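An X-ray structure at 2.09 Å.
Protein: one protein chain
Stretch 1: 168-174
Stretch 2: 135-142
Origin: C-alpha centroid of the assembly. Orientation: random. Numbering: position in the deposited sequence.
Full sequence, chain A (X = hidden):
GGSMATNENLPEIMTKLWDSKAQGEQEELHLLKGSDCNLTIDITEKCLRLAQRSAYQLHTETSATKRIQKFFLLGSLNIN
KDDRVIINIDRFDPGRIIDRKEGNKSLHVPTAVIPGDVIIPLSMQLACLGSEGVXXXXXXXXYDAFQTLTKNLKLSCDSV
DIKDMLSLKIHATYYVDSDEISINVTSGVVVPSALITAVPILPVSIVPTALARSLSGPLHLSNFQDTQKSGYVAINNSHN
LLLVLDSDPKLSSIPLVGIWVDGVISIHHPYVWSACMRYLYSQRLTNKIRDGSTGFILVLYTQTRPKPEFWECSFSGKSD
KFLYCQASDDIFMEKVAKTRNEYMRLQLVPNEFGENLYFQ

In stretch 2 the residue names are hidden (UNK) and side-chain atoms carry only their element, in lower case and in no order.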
# COMPACT_ATOMS: atom_id res chain seq x y z
N LEU A 168 -3.90 -1.67 7.45
CA LEU A 168 -5.22 -1.19 7.81
C LEU A 168 -5.90 -2.21 8.72
O LEU A 168 -5.86 -3.41 8.44
CB LEU A 168 -6.06 -0.94 6.56
CG LEU A 168 -7.46 -0.35 6.70
CD1 LEU A 168 -7.40 1.10 7.14
CD2 LEU A 168 -8.21 -0.48 5.38
N LYS A 169 -6.52 -1.72 9.80
CA LYS A 169 -7.22 -2.57 10.75
C LYS A 169 -8.56 -1.94 11.08
O LYS A 169 -8.74 -0.72 10.95
CB LYS A 169 -6.40 -2.78 12.03
CG LYS A 169 -5.02 -3.37 11.81
CD LYS A 169 -4.18 -3.33 13.07
CE LYS A 169 -4.72 -4.28 14.13
NZ LYS A 169 -4.58 -5.70 13.72
N ILE A 170 -9.51 -2.77 11.52
CA ILE A 170 -10.84 -2.31 11.88
C ILE A 170 -11.24 -2.92 13.21
O ILE A 170 -11.09 -4.13 13.42
CB ILE A 170 -11.88 -2.65 10.79
CG1 ILE A 170 -11.58 -1.87 9.51
CG2 ILE A 170 -13.29 -2.32 11.28
CD1 ILE A 170 -12.57 -2.13 8.40
N HIS A 171 -11.75 -2.09 14.12
CA HIS A 171 -12.40 -2.52 15.35
C HIS A 171 -13.89 -2.24 15.23
O HIS A 171 -14.29 -1.12 14.91
CB HIS A 171 -11.83 -1.80 16.57
CG HIS A 171 -10.38 -2.06 16.82
ND1 HIS A 171 -9.60 -1.22 17.58
CD2 HIS A 171 -9.57 -3.07 16.42
CE1 HIS A 171 -8.36 -1.70 17.63
NE2 HIS A 171 -8.32 -2.82 16.94
N ALA A 172 -14.71 -3.26 15.50
CA ALA A 172 -16.16 -3.12 15.40
C ALA A 172 -16.80 -3.54 16.72
O ALA A 172 -16.60 -4.67 17.18
CB ALA A 172 -16.72 -3.96 14.25
N THR A 173 -17.55 -2.63 17.33
CA THR A 173 -18.34 -2.95 18.51
C THR A 173 -19.81 -2.97 18.09
O THR A 173 -20.31 -1.99 17.52
CB THR A 173 -18.10 -1.94 19.62
OG1 THR A 173 -16.70 -1.90 19.94
CG2 THR A 173 -18.87 -2.33 20.87
N TYR A 174 -20.48 -4.09 18.35
CA TYR A 174 -21.85 -4.27 17.88
C TYR A 174 -22.78 -4.58 19.04
O TYR A 174 -22.36 -4.98 20.13
CB TYR A 174 -21.95 -5.39 16.83
CG TYR A 174 -21.70 -6.78 17.36
CD1 TYR A 174 -20.41 -7.24 17.59
CD2 TYR A 174 -22.76 -7.65 17.61
CE1 TYR A 174 -20.18 -8.51 18.06
CE2 TYR A 174 -22.54 -8.93 18.09
CZ TYR A 174 -21.24 -9.35 18.31
OH TYR A 174 -21.02 -10.63 18.79
N UNK A 135 -11.74 -1.11 22.11
CA UNK A 135 -12.45 -0.20 21.21
C UNK A 135 -11.52 0.79 20.50
O UNK A 135 -11.57 0.89 19.27
c UNK A 135 -13.55 0.56 21.96
o UNK A 135 -14.47 -0.34 22.57
N UNK A 136 -10.67 1.53 21.23
CA UNK A 136 -9.85 2.55 20.60
C UNK A 136 -8.46 2.04 20.22
O UNK A 136 -7.94 1.07 20.78
c UNK A 136 -10.24 3.00 22.98
c UNK A 136 -9.75 3.64 21.68
c UNK A 136 -10.43 1.53 22.69
N UNK A 137 -7.86 2.73 19.25
CA UNK A 137 -6.51 2.44 18.79
C UNK A 137 -5.50 3.22 19.62
O UNK A 137 -5.65 4.44 19.80
c UNK A 137 -8.68 0.86 15.01
c UNK A 137 -6.58 -0.28 15.12
c UNK A 137 -8.19 1.82 15.88
c UNK A 137 -6.36 2.78 17.31
c UNK A 137 -7.87 -0.20 14.64
c UNK A 137 -6.10 0.68 15.98
c UNK A 137 -6.90 1.74 16.38
N UNK A 138 -4.48 2.53 20.10
CA UNK A 138 -3.39 3.13 20.85
C UNK A 138 -2.12 3.13 20.01
O UNK A 138 -2.03 2.43 19.00
o UNK A 138 -2.68 1.07 21.92
c UNK A 138 -3.15 2.38 22.17
N UNK A 139 -1.14 3.92 20.44
CA UNK A 139 0.09 4.04 19.66
C UNK A 139 0.88 2.73 19.69
O UNK A 139 1.61 2.42 18.75
c UNK A 139 0.92 5.24 20.15
c UNK A 139 1.77 5.73 17.80
c UNK A 139 2.13 5.46 19.25
c UNK A 139 1.34 5.05 21.60
N UNK A 140 0.72 1.94 20.76
CA UNK A 140 1.38 0.64 20.80
C UNK A 140 0.84 -0.28 19.71
O UNK A 140 1.60 -1.05 19.11
c UNK A 140 1.20 -0.00 22.18
o UNK A 140 -0.15 -0.36 22.40
N UNK A 141 -0.46 -0.22 19.45
CA UNK A 141 -1.05 -1.03 18.39
C UNK A 141 -0.57 -0.55 17.02
O UNK A 141 -0.26 -1.37 16.14
o UNK A 141 -5.23 -1.41 18.85
c UNK A 141 -2.57 -0.99 18.48
c UNK A 141 -3.29 -2.00 17.61
c UNK A 141 -4.79 -2.03 17.86
o UNK A 141 -5.52 -2.66 17.07
N UNK A 142 -0.52 0.77 16.81
CA UNK A 142 0.02 1.30 15.56
C UNK A 142 1.48 0.92 15.39
O UNK A 142 1.92 0.58 14.28
c UNK A 142 -1.54 3.35 15.41
c UNK A 142 -2.10 4.10 16.43
c UNK A 142 -3.39 4.60 16.33
c UNK A 142 -4.12 4.36 15.18
c UNK A 142 -3.59 3.62 14.15
o UNK A 142 -5.40 4.86 15.07
c UNK A 142 -0.13 2.82 15.52
c UNK A 142 -2.30 3.13 14.27

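Stretch 1, residues 168-174, is a β-strand whose side chains alternate: Lys-169, His-171 and Thr-173 direct their CA-to-CB bonds toward stretch 2, whereas Ile-170 and Ala-172 point away from it.

Position 135 carries one side-chain carbon followed by one oxygen, and the oxygen of position 135 lies 3.8 Å from OG1 of Thr-173. The unbranched two-atom chain is that of a serine. Ser-135 is poorly ordered, and its CA-to-CB bond points away from the strand. Its main chain is the more telling part: the carbonyl O accepts a weak hydrogen bond from ND1 of His-171, 3.3 Å away.

At position 136, three carbons close a ring onto the backbone nitrogen, which only proline does. The CA-to-CB bond of Pro-136 points away from the strand, and its nearest side-chain atom, CD, is 5.9 Å from ND1 of His-171, although the backbone O lies near the plane of the His-171 ring, at its edge.

Position 137 has one carbon and then a ring of six carbons. The CA-to-CB bond runs sideways, but the end of the side chain comes nearer to the strand: the ring carbon of position 137 farthest from its backbone lies 3.4 Å from CE1 of His-171 and 4.0 Å from CB of Lys-169. With no oxygen on the ring, the residue is phenylalanine rather than tyrosine, and that carbon is CZ. The rings of Phe-137 and His-171 form an offset stack, with centroids 3.8 Å apart and planes only 6° from parallel.

Position 138 again shows one carbon and one oxygen, too far away to touch stretch 1. This is Ser-138, at the N-cap position right before the helix; the backbone O of Ser-138 accepts a hydrogen bond from the backbone N of position 142 at 3.1 Å.

Position 139 has four carbons, forked at the first, with one arm two carbons long. That β-branched pattern identifies isoleucine. Ile-139 is exposed and makes no contact with the strand.

Position 140, one carbon and one oxygen, is a third serine. Ser-140 also leaves stretch 1 untouched, but its OG shares a 2.9 Å hydrogen bond with OG of Ser-138, linking the first turn of the helix to its cap.

Position 141 bears three carbons in a row, the third carrying two oxygens. These make a carboxylate, where glutamine would have one oxygen and one nitrogen; one of them accepts a weak hydrogen bond from NE2 of His-171. The residue is glutamate. OE2 of Glu-141 lies 2.8 Å from NE2 of His-171, in a bond weakened by its bent geometry, and 3.5 Å from CE of Lys-169.

Position 142 has one carbon and a six-carbon ring bearing an oxygen, the signature of tyrosine. Tyr-142 is buried, yet it makes no contact with stretch 1.

The contact centres on His-171. Phe-137 covers one face of the imidazole, while Ser-135 O and Glu-141 OE2 receive its two nitrogens near the ring plane. Neither hydrogen bond is strong, but together with the stack they engage both the edge and a face of the ring.

Stretch 2, residues 135-142: SPFSISEY
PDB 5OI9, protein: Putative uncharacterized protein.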